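PDB 6K9Z: galactose-1-phosphate uridylyltransferase, which probably transfers the uridylyl group of UDP-glucose to a hexose 1-phosphate such as galactose 1-phosphate, and binds zinc. Local coordinates for residues K112-G117 / R212-E217; Q158-W163 / C170-I175; E180-F185 / A192-Y197. The protein carries 1 engineered substitution. All coordinates share one frame; numbering follows the deposited sequence.

Contact 1. Residues K112-G117 / R212-E217; sequences KAEKEG and RSLLTE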
loop_
_atom_site.group_PDB
_atom_site.type_symbol
_atom_site.label_atom_id
_atom_site.label_comp_id
_atom_site.label_asym_id
_atom_site.label_seq_id
_atom_site.Cartn_x
_atom_site.Cartn_y
_atom_site.Cartn_z
ATOM N N LYS A 112 -23.188 11.403 14.751
ATOM C CA LYS A 112 -24.346 11.265 13.829
ATOM C C LYS A 112 -24.254 9.871 13.198
ATOM O O LYS A 112 -25.304 9.149 13.167
ATOM C CB LYS A 112 -24.392 12.462 12.870
ATOM C CG LYS A 112 -25.443 12.400 11.776
ATOM C CD LYS A 112 -26.139 13.736 11.468
ATOM C CE LYS A 112 -27.273 13.580 10.455
ATOM N NZ LYS A 112 -26.831 12.771 9.278
ATOM N N ALA A 113 -23.067 9.472 12.743
ATOM C CA ALA A 113 -22.876 8.150 12.079
ATOM C C ALA A 113 -23.143 7.018 13.070
ATOM O O ALA A 113 -23.621 5.949 12.660
ATOM C CB ALA A 113 -21.496 8.037 11.478
ATOM N N GLU A 114 -22.844 7.243 14.367
ATOM C CA GLU A 114 -22.997 6.205 15.406
ATOM C C GLU A 114 -24.507 5.894 15.598
ATOM O O GLU A 114 -24.821 4.762 16.041
ATOM C CB GLU A 114 -22.287 6.624 16.709
ATOM C CG GLU A 114 -20.772 6.505 16.627
ATOM C CD GLU A 114 -20.013 7.105 17.800
ATOM O OE1 GLU A 114 -20.687 7.568 18.742
ATOM O OE2 GLU A 114 -18.746 7.049 17.782
ATOM N N LYS A 115 -25.404 6.809 15.191
ATOM C CA LYS A 115 -26.887 6.544 15.147
ATOM C C LYS A 115 -27.333 5.739 13.925
ATOM O O LYS A 115 -28.464 5.263 13.946
ATOM C CB LYS A 115 -27.620 7.880 15.146
ATOM C CG LYS A 115 -27.191 8.759 16.316
ATOM C CD LYS A 115 -27.371 8.050 17.639
ATOM C CE LYS A 115 -26.538 8.598 18.780
ATOM N NZ LYS A 115 -27.335 8.827 19.997
ATOM N N GLU A 116 -26.552 5.774 12.841
ATOM C CA GLU A 116 -26.988 5.142 11.566
ATOM C C GLU A 116 -26.622 3.657 11.566
ATOM O O GLU A 116 -25.424 3.344 11.561
ATOM C CB GLU A 116 -26.401 5.901 10.372
ATOM C CG GLU A 116 -26.385 7.408 10.567
ATOM C CD GLU A 116 -26.011 8.250 9.356
ATOM O OE1 GLU A 116 -24.843 8.172 8.911
ATOM O OE2 GLU A 116 -26.887 8.998 8.868
ATOM N N GLY A 117 -27.642 2.798 11.507
ATOM C CA GLY A 117 -27.446 1.338 11.549
ATOM C C GLY A 117 -26.601 0.851 10.378
ATOM O O GLY A 117 -25.999 -0.225 10.474
ATOM N N ARG A 212 -8.791 4.942 25.033
ATOM C CA ARG A 212 -9.991 5.374 24.293
ATOM C C ARG A 212 -9.995 4.590 22.989
ATOM O O ARG A 212 -8.891 4.437 22.420
ATOM C CB ARG A 212 -9.873 6.848 23.960
ATOM C CG ARG A 212 -9.634 7.752 25.170
ATOM C CD ARG A 212 -10.798 7.818 26.059
ATOM N NE ARG A 212 -10.673 8.922 27.029
ATOM C CZ ARG A 212 -11.419 9.025 28.111
ATOM N NH1 ARG A 212 -12.276 8.065 28.402
ATOM N NH2 ARG A 212 -11.286 10.043 28.939
ATOM N N SER A 213 -11.158 4.153 22.529
ATOM C CA SER A 213 -11.241 3.422 21.238
ATOM C C SER A 213 -12.059 4.154 20.173
ATOM O O SER A 213 -11.923 3.755 18.974
ATOM C CB SER A 213 -11.773 2.018 21.465
ATOM O OG SER A 213 -12.967 2.039 22.204
ATOM N N LEU A 214 -12.896 5.129 20.536
ATOM C CA LEU A 214 -13.658 5.945 19.567
ATOM C C LEU A 214 -13.290 7.402 19.778
ATOM O O LEU A 214 -13.156 7.841 20.911
ATOM C CB LEU A 214 -15.177 5.770 19.695
ATOM C CG LEU A 214 -15.753 4.398 19.391
ATOM C CD1 LEU A 214 -17.229 4.390 19.807
ATOM C CD2 LEU A 214 -15.580 3.990 17.941
ATOM N N LEU A 215 -13.191 8.145 18.669
ATOM C CA LEU A 215 -12.944 9.599 18.703
ATOM C C LEU A 215 -13.998 10.272 19.590
ATOM O O LEU A 215 -13.728 11.325 20.200
ATOM C CB LEU A 215 -13.001 10.117 17.257
ATOM C CG LEU A 215 -12.660 11.595 17.063
ATOM C CD1 LEU A 215 -11.186 11.850 17.306
ATOM C CD2 LEU A 215 -13.058 12.035 15.669
ATOM N N THR A 216 -15.208 9.736 19.588
ATOM C CA THR A 216 -16.361 10.334 20.305
ATOM C C THR A 216 -16.250 10.129 21.816
ATOM O O THR A 216 -17.020 10.797 22.528
ATOM C CB THR A 216 -17.668 9.777 19.736
ATOM O OG1 THR A 216 -17.546 8.361 19.712
ATOM C CG2 THR A 216 -17.891 10.272 18.320
ATOM N N GLU A 217 -15.322 9.320 22.295
ATOM C CA GLU A 217 -15.083 9.169 23.745
ATOM C C GLU A 217 -14.208 10.298 24.252
ATOM O O GLU A 217 -14.116 10.433 25.497
ATOM C CB GLU A 217 -14.363 7.885 24.080
ATOM C CG GLU A 217 -15.200 6.634 23.948
ATOM C CD GLU A 217 -14.310 5.436 24.187
ATOM O OE1 GLU A 217 -13.487 5.162 23.324
ATOM O OE2 GLU A 217 -14.362 4.849 25.301
#

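Contact 2. Residues Q158-W163 / C170-I175; sequences QASYEW and CLHCRI. With ZN (zinc ion), chain D.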
loop_
_atom_site.group_PDB
_atom_site.type_symbol
_atom_site.label_atom_id
_atom_site.label_comp_id
_atom_site.label_asym_id
_atom_site.label_seq_id
_atom_site.Cartn_x
_atom_site.Cartn_y
_atom_site.Cartn_z
ATOM N N GLN A 158 -8.226 -7.722 14.972
ATOM C CA GLN A 158 -8.142 -9.160 15.233
ATOM C C GLN A 158 -6.882 -9.413 16.078
ATOM O O GLN A 158 -6.973 -10.143 17.080
ATOM C CB GLN A 158 -8.214 -9.963 13.931
ATOM C CG GLN A 158 -8.158 -11.461 14.181
ATOM C CD GLN A 158 -9.394 -11.927 14.924
ATOM O OE1 GLN A 158 -10.494 -11.380 14.754
ATOM N NE2 GLN A 158 -9.250 -12.964 15.752
ATOM N N ALA A 159 -5.717 -8.876 15.724
ATOM C CA ALA A 159 -4.496 -9.126 16.522
ATOM C C ALA A 159 -4.693 -8.568 17.943
ATOM O O ALA A 159 -4.241 -9.250 18.884
ATOM C CB ALA A 159 -3.283 -8.473 15.896
ATOM N N SER A 160 -5.265 -7.373 18.055
ATOM C CA SER A 160 -5.482 -6.665 19.341
ATOM C C SER A 160 -6.383 -7.510 20.254
ATOM O O SER A 160 -6.061 -7.705 21.460
ATOM C CB SER A 160 -6.048 -5.327 19.129
ATOM O OG SER A 160 -5.121 -4.482 18.473
ATOM N N TYR A 161 -7.457 -8.035 19.692
ATOM C CA TYR A 161 -8.430 -8.907 20.380
ATOM C C TYR A 161 -7.737 -10.174 20.884
ATOM O O TYR A 161 -7.851 -10.545 22.088
ATOM C CB TYR A 161 -9.569 -9.284 19.432
ATOM C CG TYR A 161 -10.555 -10.212 20.082
ATOM C CD1 TYR A 161 -11.441 -9.728 21.028
ATOM C CD2 TYR A 161 -10.601 -11.559 19.781
ATOM C CE1 TYR A 161 -12.347 -10.564 21.667
ATOM C CE2 TYR A 161 -11.509 -12.402 20.413
ATOM C CZ TYR A 161 -12.405 -11.896 21.331
ATOM O OH TYR A 161 -13.302 -12.743 21.934
ATOM N N GLU A 162 -6.995 -10.835 19.995
ATOM C CA GLU A 162 -6.342 -12.136 20.314
ATOM C C GLU A 162 -5.337 -11.912 21.456
ATOM O O GLU A 162 -5.218 -12.796 22.326
ATOM C CB GLU A 162 -5.661 -12.745 19.077
ATOM C CG GLU A 162 -6.651 -13.266 18.044
ATOM C CD GLU A 162 -6.070 -13.961 16.806
ATOM O OE1 GLU A 162 -4.912 -14.393 16.827
ATOM O OE2 GLU A 162 -6.818 -14.123 15.831
ATOM N N TRP A 163 -4.598 -10.809 21.399
ATOM C CA TRP A 163 -3.599 -10.455 22.427
ATOM C C TRP A 163 -4.312 -10.297 23.770
ATOM O O TRP A 163 -3.831 -10.862 24.762
ATOM C CB TRP A 163 -2.845 -9.176 22.090
ATOM C CG TRP A 163 -2.132 -8.671 23.309
ATOM C CD1 TRP A 163 -2.661 -7.974 24.369
ATOM C CD2 TRP A 163 -0.754 -8.852 23.614
ATOM N NE1 TRP A 163 -1.704 -7.708 25.315
ATOM C CE2 TRP A 163 -0.525 -8.246 24.877
ATOM C CE3 TRP A 163 0.290 -9.470 22.930
ATOM C CZ2 TRP A 163 0.718 -8.243 25.489
ATOM C CZ3 TRP A 163 1.514 -9.474 23.538
ATOM C CH2 TRP A 163 1.721 -8.861 24.788
ATOM N N CYS A 170 -4.740 -4.495 27.297
ATOM C CA CYS A 170 -4.685 -3.871 25.954
ATOM C C CYS A 170 -3.205 -3.710 25.520
ATOM O O CYS A 170 -2.416 -3.021 26.209
ATOM C CB CYS A 170 -5.376 -2.506 25.982
ATOM S SG CYS A 170 -5.091 -1.500 24.503
ATOM N N LEU A 171 -2.853 -4.349 24.366
ATOM C CA LEU A 171 -1.455 -4.297 23.833
ATOM C C LEU A 171 -1.058 -2.847 23.544
ATOM O O LEU A 171 0.072 -2.465 23.860
ATOM C CB LEU A 171 -1.301 -5.109 22.548
ATOM C CG LEU A 171 0.120 -5.118 21.973
ATOM C CD1 LEU A 171 1.175 -5.472 23.013
ATOM C CD2 LEU A 171 0.173 -6.072 20.803
ATOM N N HIS A 172 -1.994 -2.050 23.022
ATOM C CA HIS A 172 -1.699 -0.626 22.705
ATOM C C HIS A 172 -1.330 0.113 23.995
ATOM O O HIS A 172 -0.394 0.918 23.975
ATOM C CB HIS A 172 -2.909 0.039 22.040
ATOM C CG HIS A 172 -3.344 -0.609 20.771
ATOM N ND1 HIS A 172 -2.893 -0.189 19.541
ATOM C CD2 HIS A 172 -4.196 -1.628 20.537
ATOM C CE1 HIS A 172 -3.443 -0.925 18.602
ATOM N NE2 HIS A 172 -4.249 -1.811 19.185
ATOM N N CYS A 173 -2.052 -0.170 25.078
ATOM C CA CYS A 173 -1.783 0.491 26.384
ATOM C C CYS A 173 -0.308 0.168 26.773
ATOM O O CYS A 173 0.452 1.069 27.294
ATOM C CB CYS A 173 -2.767 0.009 27.452
ATOM S SG CYS A 173 -4.324 0.970 27.477
ATOM N N ARG A 174 0.066 -1.092 26.603
ATOM C CA ARG A 174 1.426 -1.593 27.005
ATOM C C ARG A 174 2.480 -0.859 26.164
ATOM O O ARG A 174 3.477 -0.418 26.702
ATOM C CB ARG A 174 1.457 -3.107 26.848
ATOM C CG ARG A 174 0.432 -3.832 27.715
ATOM C CD ARG A 174 0.847 -3.904 29.180
ATOM N NE ARG A 174 2.277 -4.196 29.317
ATOM C CZ ARG A 174 2.909 -5.330 28.941
ATOM N NH1 ARG A 174 2.242 -6.318 28.363
ATOM N NH2 ARG A 174 4.219 -5.456 29.140
ATOM N N ILE A 175 2.256 -0.745 24.866
ATOM C CA ILE A 175 3.205 -0.051 23.951
ATOM C C ILE A 175 3.332 1.435 24.340
ATOM O O ILE A 175 4.469 1.952 24.531
ATOM C CB ILE A 175 2.796 -0.283 22.492
ATOM C CG1 ILE A 175 3.041 -1.725 22.064
ATOM C CG2 ILE A 175 3.542 0.707 21.606
ATOM C CD1 ILE A 175 2.472 -2.102 20.706
HETATM ZN ZN ZN D . -5.410 0.603 25.465
HETATM O O HOH W 1 -5.032 -5.467 22.702
#

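Contact 3. Residues E180-F185 / A192-Y197; sequences EKRLVF and AFVPFY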
loop_
_atom_site.group_PDB
_atom_site.type_symbol
_atom_site.label_atom_id
_atom_site.label_comp_id
_atom_site.label_asym_id
_atom_site.label_seq_id
_atom_site.Cartn_x
_atom_site.Cartn_y
_atom_site.Cartn_z
ATOM N N GLU A 180 9.717 5.483 25.140
ATOM C CA GLU A 180 10.580 6.552 25.706
ATOM C C GLU A 180 11.634 6.964 24.668
ATOM O O GLU A 180 11.686 8.147 24.315
ATOM C CB GLU A 180 11.189 6.115 27.039
ATOM C CG GLU A 180 10.201 6.179 28.189
ATOM C CD GLU A 180 9.502 7.516 28.373
ATOM O OE1 GLU A 180 10.135 8.555 28.110
ATOM O OE2 GLU A 180 8.332 7.513 28.788
ATOM N N LYS A 181 12.418 5.992 24.194
ATOM C CA LYS A 181 13.541 6.223 23.243
ATOM C C LYS A 181 13.040 6.823 21.926
ATOM O O LYS A 181 13.737 7.686 21.373
ATOM C CB LYS A 181 14.260 4.900 22.960
ATOM C CG LYS A 181 15.536 5.015 22.140
ATOM C CD LYS A 181 16.057 3.685 21.643
ATOM C CE LYS A 181 15.717 2.520 22.546
ATOM N NZ LYS A 181 16.910 1.693 22.849
ATOM N N ARG A 182 11.890 6.358 21.439
ATOM C CA ARG A 182 11.342 6.855 20.149
ATOM C C ARG A 182 10.258 7.912 20.388
ATOM O O ARG A 182 9.568 8.257 19.416
ATOM C CB ARG A 182 10.828 5.687 19.303
ATOM C CG ARG A 182 11.930 4.892 18.618
ATOM C CD ARG A 182 11.398 3.662 17.910
ATOM N NE ARG A 182 10.552 2.899 18.807
ATOM C CZ ARG A 182 10.965 1.887 19.553
ATOM N NH1 ARG A 182 12.222 1.489 19.494
ATOM N NH2 ARG A 182 10.112 1.268 20.346
ATOM N N LEU A 183 10.093 8.393 21.625
ATOM C CA LEU A 183 9.026 9.395 21.854
ATOM C C LEU A 183 9.487 10.679 21.169
ATOM O O LEU A 183 10.652 11.042 21.382
ATOM C CB LEU A 183 8.861 9.581 23.368
ATOM C CG LEU A 183 7.664 10.409 23.836
ATOM C CD1 LEU A 183 6.327 9.827 23.388
ATOM C CD2 LEU A 183 7.648 10.471 25.357
ATOM N N VAL A 184 8.649 11.362 20.412
ATOM C CA VAL A 184 9.043 12.662 19.807
ATOM C C VAL A 184 8.329 13.815 20.535
ATOM O O VAL A 184 8.876 14.916 20.540
ATOM C CB VAL A 184 8.809 12.699 18.300
ATOM C CG1 VAL A 184 9.652 11.641 17.614
ATOM C CG2 VAL A 184 7.337 12.607 17.975
ATOM N N PHE A 185 7.156 13.567 21.137
ATOM C CA PHE A 185 6.377 14.618 21.824
ATOM C C PHE A 185 5.378 13.963 22.760
ATOM O O PHE A 185 4.833 12.880 22.467
ATOM C CB PHE A 185 5.704 15.554 20.822
ATOM C CG PHE A 185 4.796 16.553 21.484
ATOM C CD1 PHE A 185 5.331 17.639 22.156
ATOM C CD2 PHE A 185 3.412 16.414 21.471
ATOM C CE1 PHE A 185 4.515 18.574 22.783
ATOM C CE2 PHE A 185 2.606 17.307 22.173
ATOM C CZ PHE A 185 3.158 18.394 22.814
ATOM N N ALA A 192 3.230 10.924 21.167
ATOM C CA ALA A 192 3.604 10.756 19.751
ATOM C C ALA A 192 4.994 10.116 19.689
ATOM O O ALA A 192 5.910 10.640 20.317
ATOM C CB ALA A 192 3.639 12.134 19.145
ATOM N N PHE A 193 5.132 8.994 19.009
ATOM C CA PHE A 193 6.385 8.206 18.993
ATOM C C PHE A 193 6.529 7.597 17.608
ATOM O O PHE A 193 5.528 7.362 16.909
ATOM C CB PHE A 193 6.424 7.173 20.130
ATOM C CG PHE A 193 5.306 6.162 20.082
ATOM C CD1 PHE A 193 5.441 4.994 19.360
ATOM C CD2 PHE A 193 4.097 6.399 20.732
ATOM C CE1 PHE A 193 4.420 4.066 19.316
ATOM C CE2 PHE A 193 3.061 5.479 20.638
ATOM C CZ PHE A 193 3.243 4.297 19.965
ATOM N N VAL A 194 7.768 7.301 17.236
ATOM C CA VAL A 194 8.032 6.458 16.058
ATOM C C VAL A 194 7.847 5.020 16.526
ATOM O O VAL A 194 8.513 4.579 17.476
ATOM C CB VAL A 194 9.424 6.704 15.467
ATOM C CG1 VAL A 194 9.658 5.750 14.328
ATOM C CG2 VAL A 194 9.574 8.149 15.001
ATOM N N PRO A 195 6.917 4.227 15.967
ATOM C CA PRO A 195 6.806 2.849 16.430
ATOM C C PRO A 195 8.037 2.004 16.077
ATOM O O PRO A 195 8.707 2.272 15.057
ATOM C CB PRO A 195 5.601 2.301 15.665
ATOM C CG PRO A 195 5.404 3.232 14.503
ATOM C CD PRO A 195 5.923 4.580 14.951
ATOM N N PHE A 196 8.306 0.991 16.894
ATOM C CA PHE A 196 9.371 -0.016 16.621
ATOM C C PHE A 196 9.200 -0.592 15.216
ATOM O O PHE A 196 10.167 -0.822 14.489
ATOM C CB PHE A 196 9.350 -1.133 17.654
ATOM C CG PHE A 196 10.500 -2.095 17.502
ATOM C CD1 PHE A 196 11.752 -1.778 17.985
ATOM C CD2 PHE A 196 10.320 -3.339 16.927
ATOM C CE1 PHE A 196 12.818 -2.643 17.843
ATOM C CE2 PHE A 196 11.391 -4.224 16.808
ATOM C CZ PHE A 196 12.628 -3.885 17.313
ATOM N N TYR A 197 7.952 -0.776 14.828
ATOM C CA TYR A 197 7.493 -1.435 13.571
ATOM C C TYR A 197 7.094 -0.368 12.541
ATOM O O TYR A 197 6.307 -0.707 11.627
ATOM C CB TYR A 197 6.312 -2.372 13.885
ATOM C CG TYR A 197 5.263 -1.775 14.818
ATOM C CD1 TYR A 197 5.415 -1.816 16.196
ATOM C CD2 TYR A 197 4.124 -1.137 14.316
ATOM C CE1 TYR A 197 4.478 -1.282 17.056
ATOM C CE2 TYR A 197 3.212 -0.529 15.161
ATOM C CZ TYR A 197 3.369 -0.637 16.539
ATOM O OH TYR A 197 2.480 -0.009 17.370
#

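Contact 1. Residues K112-G117 / R212-E217
Glu114 and Thr216 form a small, partly buried polar contact in which Glu114 of helix 96-114 reaches the loop between strand 202-208 and helix 220-240. The two side chains approach from opposite directions, and the hydroxyl of Thr216 donates to the carboxylate, Thr216 OG1 lying 2.6 Å from Glu114 OE2 on its syn side. Beyond CG the glutamate runs extended (chi2 171°), which carries its charge clear of the helix. Thr216 offers more than its hydroxyl: its methyl CG2 also rests 3.4 Å from Glu114 OE2, and Leu214 CD1 approaches the same oxygen to 3.7 Å. Gln110, one turn back on the helix, gives OE2 a second donor, while Arg111 holds the backbone carbonyl of Thr216. With an alanine in place of Glu114, the Thr216 hydroxyl and the Gln110 amide would probably lose their common acceptor, and the loop one of its ties to the helix. Within the loop, Glu217 OE1 accepts from both Ser213 N (2.7 Å) and Leu214 N (2.9 Å), which closes the loop back on itself at the 3-10 segment 215-217. The contact bridges the N-terminal and C-terminal HIT-related halves of a type 1 galactose-1-phosphate uridylyltransferase.

Contact 2. Residues Q158-W163 / C170-I175
Ser160 is the first residue of helix 158-163 to meet the CxxC helix, and it does so with its hydroxyl: His172 NE2 donates to Ser160 OG at 2.9 Å, the oxygen sitting at the ring edge but tilted 21° from the imidazole plane. The same hydroxyl bonds the carbonyl of Glu156, an iron ligand, while His172 ND1 is paired with the Tyr207 hydroxyl, so both ring nitrogens are engaged and the rotation of the imidazole is fixed. Phe8 of the second subunit stacks on that ring. The backbone of Ser160 is joined to the other helix by a water, which donates to Ser160 O (2.8 Å) and accepts from Leu171 N (3.0 Å). One turn on, the first torsion of Trp163 (chi1 165°) swings its indole toward the second helix, with one face against Leu171. Leu171 CB stands 3.6 Å from the centroid of the five-membered ring, only 9° off its normal, a CH-pi contact; Leu171 CD1 spreads over the same ring system, 3.7 Å from Trp163 CZ2. At the indole rim, Arg174 NH1 comes to 3.8 Å from Trp163 CZ2, near the ring plane. The two helices cross almost at a right angle. Cys170 and Cys173 bind zinc together with His211 and His264; zinc binding, with the capping N-H of Cys173 adding to it, would probably favour the thiolate form of Cys170. His172, between these cysteines, is therefore placed as a probable second-shell residue, its link to the iron ligand Glu156 running through Ser160.

Contact 3. Residues E180-F185 / A192-Y197
Val184 CG2 meets Ala192 CB at 3.9 Å, and with Phe185 these two make the apolar patch on one side of the paired strands, where helices 220-240 and 298-309 cover it. Leu183 and Phe193 occupy the other side, Leu183 CD1 lying 4.2 Å from Phe193 CB, while the Phe193 ring leads away from the hairpin partner. Between these layers, Ala192 O takes two donors, Val184 N at 2.8 Å and Phe185 N at 3.3 Å, while Ala192 N returns a nearly straight bond to Phe185 O (2.8 Å). Further along, Val194 N donates to Arg182 O at 3.0 Å. The polar edge belongs to Arg182, whose NE makes a weak bond to Val194 O (3.0 Å), in the guanidinium plane. The backbone of Phe196 covers one guanidinium face, and Arg182 NH1 lies 3.6 Å from Phe196 CD1, at the edge of that ring, with the two planes 69° apart. Arg182 makes salt bridges to Glu179, Glu299 and Glu65 of the second subunit, and Tyr68 of that subunit stacks on Phe196. Two consecutive residues facing Ala192 define a classic beta bulge, here in the hairpin that ends the large antiparallel sheet within this chain.

In the fold
Contacts 2 and 3 are buried and adjoin one another, with Ile175 of the CxxC helix packing on Phe193 and Tyr197 of the segment 192-197; both also meet the second subunit. Contact 1 stands apart, its centre about 21 Å from that of contact 2, and is only partly buried. It is alone in spanning the two family halves, whereas the others join elements close in sequence within the C-terminal half. The chemistry follows the setting: one charged acceptor between helix 96-114 and a loop in contact 1, an aromatic and metal-linked helix crossing in contact 2, and strand pairing with an arginine at the subunit boundary in contact 3.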